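PDB 6F72: VAO-type flavoprotein oxidase VAO615 from Myceliophthora thermophila, which binds one FAD in a bicovalent manner and is probably an oxidase whose reduced form reacts rapidly with oxygen, its substrate still unknown. Local coordinates for residues 99-104 with 480-485; 412-417 with 500-505; 493-498 with 519-524. One frame throughout, in Å; residues are numbered along the deposited sequence.

In the fold
Contacts 1 and 2 are buried, while contact 3 is partly exposed at R496 and L523. Contacts 2 and 3 share helix 488-508: residues 493-498 hold the loop 519-524, and residues 500-505 hold strand 412-419. Contact 1 uses the loop that leads from strand 472-480 into the same helix. Its chemistry is aliphatic carbon against tryptophan, with several polar ends bonded elsewhere. Contact 2 pairs a side-chain amide with backbone, and contact 3 gathers donors around one carboxylate. The three sites touch. F412 pairs with G480 through the backbone, N102 bonds D495, and S415 bonds E519, whose side chain lies at the flavin.

Contact 1 of 3, residues 99-104 with 480-485; sequences LSQNFQ and GSWDWD. With NAG (2-acetamido-2-deoxy-beta-D-glucopyranose), chain C.
The short helix 101-104 packs Q101 and N102 on one face of W482, in the loop that follows strand 472-480. Q101 CB makes a CH-pi contact. It stands 3.5 Å from the centroid of the five-membered ring of W482 and only 11° off the ring normal. N102 comes over the same face nearer the other end of the indole, with its CA 3.5 Å from W482 CZ3. The Q101 chain bends at CG (chi2 89°), which turns CD back over W482 CB. The amide then lies almost parallel to the indole plane. Q101 CG lies 3.8 Å from W484 CZ2, and the two side chains cross at about a right angle. W482 and W484 also meet each other, with W482 NE1 above the centre of the W484 ring. Q104 OE1 reaches the edge of W484, 4.0 Å from CZ2, but its hydrogen bond goes to W84. S100 is the N-cap of the helix. Its OG accepts from F103 N at 3.2 Å and, in a weak bond, from N102 N. On the glycan side, N102 O is 3.2 Å from C8, the acetamido methyl carbon of the sugar, and N102 OD1 also touches that methyl. N122 hydrogen-bonds the same sugar. Several polar ends have partners in other residues. Q101 NE2 donates to D85 and to the carbonyl of Y409, W484 NE1 also donates to D85, and N102 ND2 donates to D495. D85 thus ties together two side chains that touch only through carbon. The contact itself is therefore dispersive. The direction of the amides is probably fixed by these outer bonds, while the W482 face gives Q101 CB and N102 a flat surface to pack on.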
# COMPACT_ATOMS: atom_id res chain seq x y z
N LEU A 99 3.93 10.85 1.10
CA LEU A 99 5.23 10.39 0.61
C LEU A 99 5.45 10.60 -0.91
O LEU A 99 6.60 10.62 -1.38
CB LEU A 99 5.48 8.93 0.99
CG LEU A 99 5.69 8.43 2.43
CD1 LEU A 99 6.01 6.95 2.36
CD2 LEU A 99 6.83 9.13 3.14
N SER A 100 4.36 10.78 -1.66
CA SER A 100 4.45 10.86 -3.12
C SER A 100 4.94 12.21 -3.64
O SER A 100 4.24 13.23 -3.53
CB SER A 100 3.12 10.49 -3.78
OG SER A 100 3.11 10.86 -5.14
N GLN A 101 6.12 12.17 -4.27
CA GLN A 101 6.73 13.36 -4.90
C GLN A 101 5.81 13.91 -5.98
O GLN A 101 5.78 15.11 -6.23
CB GLN A 101 8.11 13.05 -5.50
CG GLN A 101 9.11 12.34 -4.60
CD GLN A 101 9.02 10.82 -4.68
OE1 GLN A 101 7.97 10.27 -5.00
NE2 GLN A 101 10.12 10.13 -4.38
N ASN A 102 5.03 13.02 -6.62
CA ASN A 102 4.11 13.45 -7.66
C ASN A 102 2.93 14.26 -7.10
O ASN A 102 2.49 15.21 -7.73
CB ASN A 102 3.62 12.25 -8.49
CG ASN A 102 2.79 12.67 -9.70
OD1 ASN A 102 3.01 13.70 -10.32
ND2 ASN A 102 1.83 11.82 -10.06
N PHE A 103 2.44 13.86 -5.93
CA PHE A 103 1.34 14.57 -5.30
C PHE A 103 1.81 15.80 -4.50
O PHE A 103 1.04 16.75 -4.38
CB PHE A 103 0.39 13.62 -4.52
CG PHE A 103 -0.44 12.75 -5.43
CD1 PHE A 103 -1.60 13.25 -6.03
CD2 PHE A 103 -0.01 11.47 -5.76
CE1 PHE A 103 -2.33 12.47 -6.92
CE2 PHE A 103 -0.73 10.68 -6.65
CZ PHE A 103 -1.89 11.18 -7.23
N GLN A 104 3.04 15.78 -3.98
CA GLN A 104 3.73 16.99 -3.50
C GLN A 104 3.66 18.03 -4.62
O GLN A 104 3.32 19.18 -4.36
CB GLN A 104 5.19 16.71 -3.13
CG GLN A 104 5.35 15.92 -1.84
CD GLN A 104 6.70 15.24 -1.73
OE1 GLN A 104 7.63 15.55 -2.46
NE2 GLN A 104 6.80 14.29 -0.79
N GLY A 480 8.00 3.50 -11.51
CA GLY A 480 8.77 4.62 -12.04
C GLY A 480 9.27 5.51 -10.93
O GLY A 480 8.50 5.97 -10.07
N SER A 481 10.58 5.73 -10.94
CA SER A 481 11.23 6.64 -10.00
C SER A 481 10.91 8.09 -10.34
O SER A 481 10.55 8.42 -11.47
CB SER A 481 12.74 6.40 -9.98
OG SER A 481 13.24 6.32 -11.30
N TRP A 482 11.00 8.95 -9.33
CA TRP A 482 10.94 10.39 -9.52
C TRP A 482 12.35 10.91 -9.83
O TRP A 482 13.34 10.29 -9.43
CB TRP A 482 10.39 11.04 -8.26
CG TRP A 482 10.15 12.49 -8.35
CD1 TRP A 482 10.99 13.48 -7.93
CD2 TRP A 482 8.97 13.14 -8.86
NE1 TRP A 482 10.42 14.70 -8.15
CE2 TRP A 482 9.18 14.53 -8.71
CE3 TRP A 482 7.77 12.69 -9.42
CZ2 TRP A 482 8.23 15.49 -9.10
CZ3 TRP A 482 6.82 13.64 -9.82
CH2 TRP A 482 7.06 15.03 -9.65
N ASP A 483 12.43 12.02 -10.55
CA ASP A 483 13.72 12.59 -10.92
C ASP A 483 13.69 14.08 -10.64
O ASP A 483 13.03 14.86 -11.35
CB ASP A 483 14.06 12.28 -12.39
CG ASP A 483 15.45 12.76 -12.79
OD1 ASP A 483 16.21 13.36 -11.98
OD2 ASP A 483 15.79 12.53 -13.96
N TRP A 484 14.42 14.47 -9.59
CA TRP A 484 14.48 15.86 -9.16
C TRP A 484 15.25 16.81 -10.12
O TRP A 484 15.11 18.03 -10.01
CB TRP A 484 15.02 15.95 -7.73
CG TRP A 484 14.00 15.49 -6.71
CD1 TRP A 484 14.08 14.39 -5.92
CD2 TRP A 484 12.76 16.13 -6.40
NE1 TRP A 484 12.97 14.31 -5.11
CE2 TRP A 484 12.13 15.36 -5.39
CE3 TRP A 484 12.11 17.30 -6.86
CZ2 TRP A 484 10.89 15.70 -4.83
CZ3 TRP A 484 10.88 17.64 -6.31
CH2 TRP A 484 10.27 16.83 -5.30
N ASP A 485 16.04 16.24 -11.05
CA ASP A 485 16.70 17.02 -12.11
C ASP A 485 15.84 17.27 -13.34
O ASP A 485 16.16 18.13 -14.17
CB ASP A 485 17.97 16.31 -12.59
CG ASP A 485 19.02 16.20 -11.53
OD1 ASP A 485 19.01 16.97 -10.55
OD2 ASP A 485 19.89 15.33 -11.68
C1 NAG C . 0.38 19.66 -10.46
C2 NAG C . -0.76 18.63 -10.62
C3 NAG C . -1.52 18.86 -11.93
C4 NAG C . -2.00 20.31 -12.09
C5 NAG C . -0.87 21.29 -11.77
C6 NAG C . -1.37 22.73 -11.66
C7 NAG C . -0.57 16.39 -9.57
C8 NAG C . 0.00 15.02 -9.73
N2 NAG C . -0.29 17.24 -10.57
O3 NAG C . -2.64 17.96 -11.96
O4 NAG C . -2.37 20.55 -13.46
O5 NAG C . -0.19 20.97 -10.55
O6 NAG C . -0.25 23.58 -11.91
O7 NAG C . -1.25 16.67 -8.59

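Contact 2 of 3, residues 412-417 with 500-505; sequences FTNSRI and ETLQPM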
# COMPACT_ATOMS: atom_id res chain seq x y z
N PHE A 412 5.31 6.38 -9.42
CA PHE A 412 4.67 5.86 -10.62
C PHE A 412 4.63 4.32 -10.55
O PHE A 412 5.18 3.63 -11.42
CB PHE A 412 5.36 6.37 -11.90
CG PHE A 412 5.66 7.85 -11.89
CD1 PHE A 412 4.63 8.79 -12.02
CD2 PHE A 412 6.96 8.30 -11.74
CE1 PHE A 412 4.91 10.16 -12.00
CE2 PHE A 412 7.25 9.67 -11.72
CZ PHE A 412 6.22 10.59 -11.86
N THR A 413 3.97 3.81 -9.51
CA THR A 413 3.88 2.39 -9.25
C THR A 413 2.66 1.84 -9.98
O THR A 413 1.56 2.38 -9.88
CB THR A 413 3.83 2.07 -7.72
OG1 THR A 413 5.09 2.38 -7.12
CG2 THR A 413 3.53 0.60 -7.45
N ASN A 414 2.89 0.79 -10.76
CA ASN A 414 1.80 0.05 -11.41
C ASN A 414 1.87 -1.39 -10.96
O ASN A 414 2.84 -1.78 -10.30
CB ASN A 414 1.94 0.18 -12.93
CG ASN A 414 2.14 1.62 -13.36
OD1 ASN A 414 1.18 2.40 -13.43
ND2 ASN A 414 3.39 1.99 -13.61
N SER A 415 0.85 -2.19 -11.30
CA SER A 415 0.82 -3.58 -10.88
C SER A 415 -0.01 -4.47 -11.78
O SER A 415 -0.99 -4.05 -12.42
CB SER A 415 0.31 -3.73 -9.43
OG SER A 415 -1.02 -3.23 -9.34
N ARG A 416 0.37 -5.73 -11.77
CA ARG A 416 -0.50 -6.75 -12.29
C ARG A 416 -0.46 -7.93 -11.34
O ARG A 416 0.62 -8.33 -10.89
CB ARG A 416 -0.08 -7.13 -13.72
CG ARG A 416 -1.17 -7.83 -14.52
CD ARG A 416 -2.30 -6.90 -14.94
NE ARG A 416 -3.24 -7.65 -15.74
CZ ARG A 416 -4.51 -7.33 -15.99
NH1 ARG A 416 -5.05 -6.23 -15.47
NH2 ARG A 416 -5.24 -8.14 -16.76
N ILE A 417 -1.65 -8.41 -10.97
CA ILE A 417 -1.79 -9.72 -10.36
C ILE A 417 -1.88 -10.68 -11.54
O ILE A 417 -2.77 -10.56 -12.38
CB ILE A 417 -3.05 -9.83 -9.47
CG1 ILE A 417 -2.90 -8.92 -8.24
CG2 ILE A 417 -3.25 -11.27 -8.99
CD1 ILE A 417 -4.18 -8.24 -7.83
N GLU A 500 -1.36 5.30 -19.19
CA GLU A 500 -2.01 5.07 -20.47
C GLU A 500 -1.20 4.26 -21.48
O GLU A 500 -1.74 3.85 -22.51
CB GLU A 500 -2.58 6.37 -21.05
CG GLU A 500 -1.58 7.38 -21.58
CD GLU A 500 -2.03 8.82 -21.34
OE1 GLU A 500 -2.99 9.04 -20.58
OE2 GLU A 500 -1.43 9.73 -21.92
N THR A 501 0.06 3.97 -21.15
CA THR A 501 0.92 3.16 -21.98
C THR A 501 1.43 1.94 -21.24
O THR A 501 1.18 0.82 -21.69
CB THR A 501 2.10 3.98 -22.61
OG1 THR A 501 1.55 5.05 -23.38
CG2 THR A 501 2.97 3.13 -23.52
N LEU A 502 2.13 2.13 -20.13
CA LEU A 502 2.73 0.99 -19.45
C LEU A 502 1.69 0.04 -18.82
O LEU A 502 1.75 -1.18 -19.05
CB LEU A 502 3.80 1.42 -18.44
CG LEU A 502 4.52 0.28 -17.70
CD1 LEU A 502 5.27 -0.65 -18.64
CD2 LEU A 502 5.46 0.83 -16.67
N GLN A 503 0.73 0.58 -18.05
CA GLN A 503 -0.30 -0.26 -17.45
C GLN A 503 -1.15 -1.04 -18.49
O GLN A 503 -1.29 -2.25 -18.33
CB GLN A 503 -1.18 0.51 -16.43
CG GLN A 503 -2.14 -0.37 -15.64
CD GLN A 503 -1.43 -1.33 -14.70
OE1 GLN A 503 -0.84 -0.91 -13.72
NE2 GLN A 503 -1.51 -2.64 -15.00
N PRO A 504 -1.71 -0.36 -19.54
CA PRO A 504 -2.43 -1.15 -20.56
C PRO A 504 -1.59 -2.22 -21.28
O PRO A 504 -2.14 -3.27 -21.69
CB PRO A 504 -2.94 -0.09 -21.54
CG PRO A 504 -3.12 1.12 -20.67
CD PRO A 504 -1.91 1.09 -19.78
N MET A 505 -0.28 -1.98 -21.45
CA MET A 505 0.61 -2.98 -22.03
C MET A 505 0.68 -4.19 -21.10
O MET A 505 0.59 -5.33 -21.55
CB MET A 505 2.02 -2.44 -22.31
CG MET A 505 3.00 -3.52 -22.79
SD MET A 505 4.64 -2.96 -23.28
CE MET A 505 5.45 -2.74 -21.70
O HOH W 1 -1.31 1.79 -13.06
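Q503 grips the backbone of S415 with both ends of its amide. This is the tight part of the contact. OE1 accepts from S415 N at 3.2 Å, in the carbonyl plane and on a lone pair, with an N-H...O angle of 154°. Q503 NE2 donates to S415 O at 3.0 Å and approaches from above that carbonyl plane, 42° out of it. The Q503 chain leaves the helix with CG anti to the backbone N, then bends at chi2 (67°), which puts CD beside the break in the strand at N414 and S415. N414 CB is pressed to within 3.1 Å of Q503 OE1. A water sits beside this point and bridges the two side chains, donating to N414 OD1 at 2.6 Å and to Q503 OE1 at 2.8 Å. OE1 thus takes two donors. NE2 also has a second partner, D507, which forms a salt bridge with R416, whose NE also bonds T510 OG1. An alanine in place of Q503 would probably leave S415 N and O without these mates and the water without one of its acceptors. The packing is thinner on the other sides. L502 CD2 comes only to 3.9 Å from N414 ND2, an amide nitrogen with a weak bond to the carbonyl of P478. R416 CD is 4.3 Å from Q503 NE2. Further round the helix, E500 and T501 face solvent, and M505 turns to helix 426-439 and a glycan sugar. The CB of S415 is directed away from the helix, and its OG bonds the carbonyl of E519. Strand 412-419, interrupted at N414 and S415, is an edge strand within this chain of a seven-stranded antiparallel sheet. A helix laid against such a sheet fits the cap domain of VAO-type flavoproteins.

Contact 3 of 3, residues 493-498 with 519-524; sequences ARDRYA and EANHLY. With FAD (flavin-adenine dinucleotide), chain E.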
# COMPACT_ATOMS: atom_id res chain seq x y z
N ALA A 493 4.64 13.82 -17.80
CA ALA A 493 4.70 12.90 -18.93
C ALA A 493 4.97 11.47 -18.47
O ALA A 493 4.38 10.54 -19.02
CB ALA A 493 5.73 13.35 -19.95
N ARG A 494 5.82 11.30 -17.46
CA ARG A 494 6.07 9.97 -16.86
C ARG A 494 4.79 9.38 -16.20
O ARG A 494 4.47 8.17 -16.33
CB ARG A 494 7.25 10.02 -15.89
CG ARG A 494 7.75 8.65 -15.46
CD ARG A 494 9.06 8.73 -14.69
NE ARG A 494 10.20 8.94 -15.58
CZ ARG A 494 11.46 9.15 -15.18
NH1 ARG A 494 11.78 9.17 -13.89
NH2 ARG A 494 12.40 9.33 -16.10
N ASP A 495 4.07 10.27 -15.51
CA ASP A 495 2.75 9.99 -14.94
C ASP A 495 1.76 9.45 -16.02
O ASP A 495 1.17 8.36 -15.83
CB ASP A 495 2.20 11.25 -14.25
CG ASP A 495 1.32 10.94 -13.06
OD1 ASP A 495 1.44 9.84 -12.48
OD2 ASP A 495 0.52 11.84 -12.68
N ARG A 496 1.60 10.18 -17.12
CA ARG A 496 0.71 9.76 -18.21
C ARG A 496 1.20 8.51 -18.94
O ARG A 496 0.38 7.63 -19.30
CB ARG A 496 0.39 10.89 -19.19
CG ARG A 496 -0.41 12.04 -18.57
CD ARG A 496 -0.69 13.15 -19.58
NE ARG A 496 0.52 13.52 -20.35
CZ ARG A 496 1.38 14.49 -20.03
NH1 ARG A 496 1.21 15.25 -18.95
NH2 ARG A 496 2.43 14.70 -20.81
N TYR A 497 2.51 8.41 -19.15
CA TYR A 497 3.12 7.18 -19.65
C TYR A 497 2.72 5.96 -18.81
O TYR A 497 2.31 4.93 -19.37
CB TYR A 497 4.65 7.27 -19.75
CG TYR A 497 5.30 5.92 -20.01
CD1 TYR A 497 5.28 5.35 -21.30
CD2 TYR A 497 5.90 5.20 -18.97
CE1 TYR A 497 5.85 4.09 -21.53
CE2 TYR A 497 6.48 3.96 -19.19
CZ TYR A 497 6.44 3.40 -20.45
OH TYR A 497 7.02 2.17 -20.63
N ALA A 498 2.83 6.06 -17.48
CA ALA A 498 2.53 4.91 -16.64
C ALA A 498 1.06 4.46 -16.79
O ALA A 498 0.80 3.29 -17.04
CB ALA A 498 2.88 5.18 -15.19
N GLU A 519 -1.55 -0.52 -5.66
CA GLU A 519 -0.34 -0.21 -6.42
C GLU A 519 -0.70 0.02 -7.88
O GLU A 519 -0.57 -0.87 -8.71
CB GLU A 519 0.70 -1.33 -6.25
CG GLU A 519 1.05 -1.60 -4.79
CD GLU A 519 2.19 -2.58 -4.61
OE1 GLU A 519 2.22 -3.63 -5.30
OE2 GLU A 519 3.07 -2.30 -3.77
N ALA A 520 -1.25 1.20 -8.15
CA ALA A 520 -1.65 1.61 -9.49
C ALA A 520 -1.41 3.11 -9.67
O ALA A 520 -1.07 3.80 -8.71
CB ALA A 520 -3.10 1.29 -9.73
N ASN A 521 -1.58 3.59 -10.90
CA ASN A 521 -1.55 4.99 -11.21
C ASN A 521 -2.94 5.60 -11.07
O ASN A 521 -3.91 5.00 -11.51
CB ASN A 521 -1.02 5.19 -12.63
CG ASN A 521 -0.70 6.64 -12.93
OD1 ASN A 521 -1.59 7.45 -13.20
ND2 ASN A 521 0.58 6.98 -12.88
N HIS A 522 -3.02 6.80 -10.49
CA HIS A 522 -4.29 7.54 -10.32
C HIS A 522 -5.01 7.95 -11.61
O HIS A 522 -6.20 8.31 -11.56
CB HIS A 522 -4.05 8.80 -9.49
CG HIS A 522 -3.23 9.83 -10.20
ND1 HIS A 522 -3.59 11.16 -10.26
CD2 HIS A 522 -2.05 9.73 -10.87
CE1 HIS A 522 -2.67 11.83 -10.93
NE2 HIS A 522 -1.73 10.99 -11.31
N LEU A 523 -4.30 7.97 -12.73
CA LEU A 523 -4.89 8.32 -14.03
C LEU A 523 -5.33 7.10 -14.84
O LEU A 523 -5.99 7.26 -15.89
CB LEU A 523 -3.94 9.19 -14.85
CG LEU A 523 -3.41 10.50 -14.26
CD1 LEU A 523 -2.23 10.96 -15.12
CD2 LEU A 523 -4.47 11.59 -14.14
N TYR A 524 -5.00 5.89 -14.36
CA TYR A 524 -5.36 4.62 -15.03
C TYR A 524 -6.86 4.53 -15.28
O TYR A 524 -7.67 4.58 -14.35
CB TYR A 524 -4.85 3.43 -14.20
CG TYR A 524 -5.30 2.06 -14.65
CD1 TYR A 524 -5.03 1.61 -15.95
CD2 TYR A 524 -5.96 1.19 -13.77
CE1 TYR A 524 -5.44 0.34 -16.36
CE2 TYR A 524 -6.35 -0.08 -14.18
CZ TYR A 524 -6.09 -0.49 -15.47
OH TYR A 524 -6.49 -1.75 -15.89
PA FAD E . -2.28 5.99 3.53
O1A FAD E . -1.87 6.74 2.29
O2A FAD E . -2.25 6.76 4.82
O5B FAD E . -3.74 5.38 3.29
C5B FAD E . -4.11 4.76 2.06
C4B FAD E . -5.61 4.82 1.83
O4B FAD E . -6.29 4.21 2.93
C3B FAD E . -6.18 6.22 1.71
O3B FAD E . -7.24 6.16 0.76
C2B FAD E . -6.75 6.53 3.09
O2B FAD E . -7.86 7.43 3.02
C1B FAD E . -7.17 5.15 3.57
N9A FAD E . -7.06 4.94 5.03
C8A FAD E . -5.91 4.70 5.71
N7A FAD E . -6.16 4.51 7.03
C5A FAD E . -7.49 4.62 7.20
C6A FAD E . -8.42 4.54 8.35
N6A FAD E . -7.93 4.30 9.59
N1A FAD E . -9.74 4.72 8.12
C2A FAD E . -10.23 4.97 6.89
N3A FAD E . -9.44 5.05 5.79
C4A FAD E . -8.09 4.89 5.88
N1 FAD E . 1.36 -3.11 -0.40
C2 FAD E . 1.40 -4.47 -0.38
O2 FAD E . 0.33 -5.11 -0.55
N3 FAD E . 2.55 -5.14 -0.18
C4 FAD E . 3.74 -4.55 0.01
O4 FAD E . 4.78 -5.21 0.19
C4X FAD E . 3.77 -3.07 0.01
N5 FAD E . 4.92 -2.38 0.20
C5X FAD E . 4.95 -1.02 0.20
C6 FAD E . 6.16 -0.32 0.40
C7 FAD E . 6.15 1.09 0.40
C7M FAD E . 7.47 1.82 0.61
C8 FAD E . 4.87 1.85 0.19
C8M FAD E . 4.74 3.36 0.26
C9 FAD E . 3.69 1.14 -0.01
C9A FAD E . 3.67 -0.26 -0.02
N10 FAD E . 2.46 -0.96 -0.20
C10 FAD E . 2.48 -2.37 -0.21
C1' FAD E . 1.22 -0.22 -0.46
C2' FAD E . 0.20 -0.11 0.63
O2' FAD E . -0.44 -1.38 0.75
C3' FAD E . -0.79 0.95 0.15
O3' FAD E . -0.09 2.13 -0.30
C4' FAD E . -1.78 1.31 1.24
O4' FAD E . -2.82 2.12 0.69
C5' FAD E . -1.10 1.99 2.43
O5' FAD E . -2.05 2.41 3.40
P FAD E . -1.60 3.42 4.56
O1P FAD E . -0.33 2.90 5.18
O2P FAD E . -2.84 3.66 5.39
O3P FAD E . -1.27 4.75 3.72
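D495 projects from helix 488-508 and meets N521 and H522 with its two carboxylate oxygens. The H522 ring lies at a shallow 22° to the carboxylate plane, although the two side chains cross at about a right angle. H522 NE2 donates to D495 OD2 at 2.8 Å, along an almost straight N-H...O line. OD2 lies in the ring plane of H522 and is met on its syn side, somewhat out of the carboxylate plane. The N521 amide is turned much further, and its ND2 donates to D495 OD1 at 3.0 Å from above the carboxylate plane. N521 ND2 also rests 3.7 Å from A498 CB, nearly one helical turn on from D495. N102 is a further donor to OD2, giving the carboxylate three in all. Its orientation is likely to be well fixed by them. The loop that carries N521 and H522 lies in the berberine-bridge-enzyme-like region of the chain. It forms a type I turn from N521 to Y524, combined with an Asx turn in which N521 OD1 accepts from L523 N at 2.8 Å. One amide therefore shapes the loop with its oxygen and holds the helix with its nitrogen. One face of the H522 ring is met by L523 CG, offset toward the rim, and F103 stands edge-to-face with it. L523 CD1 then reaches the helix, 3.8 Å from D495 OD2 and 4.0 Å from R496 CG. This is the outer margin of the contact, where R496 and L523 are exposed. At the inner end of the loop the E519 chain runs extended beyond CG to the flavin, with OE2 3.6 Å from C10 of FAD.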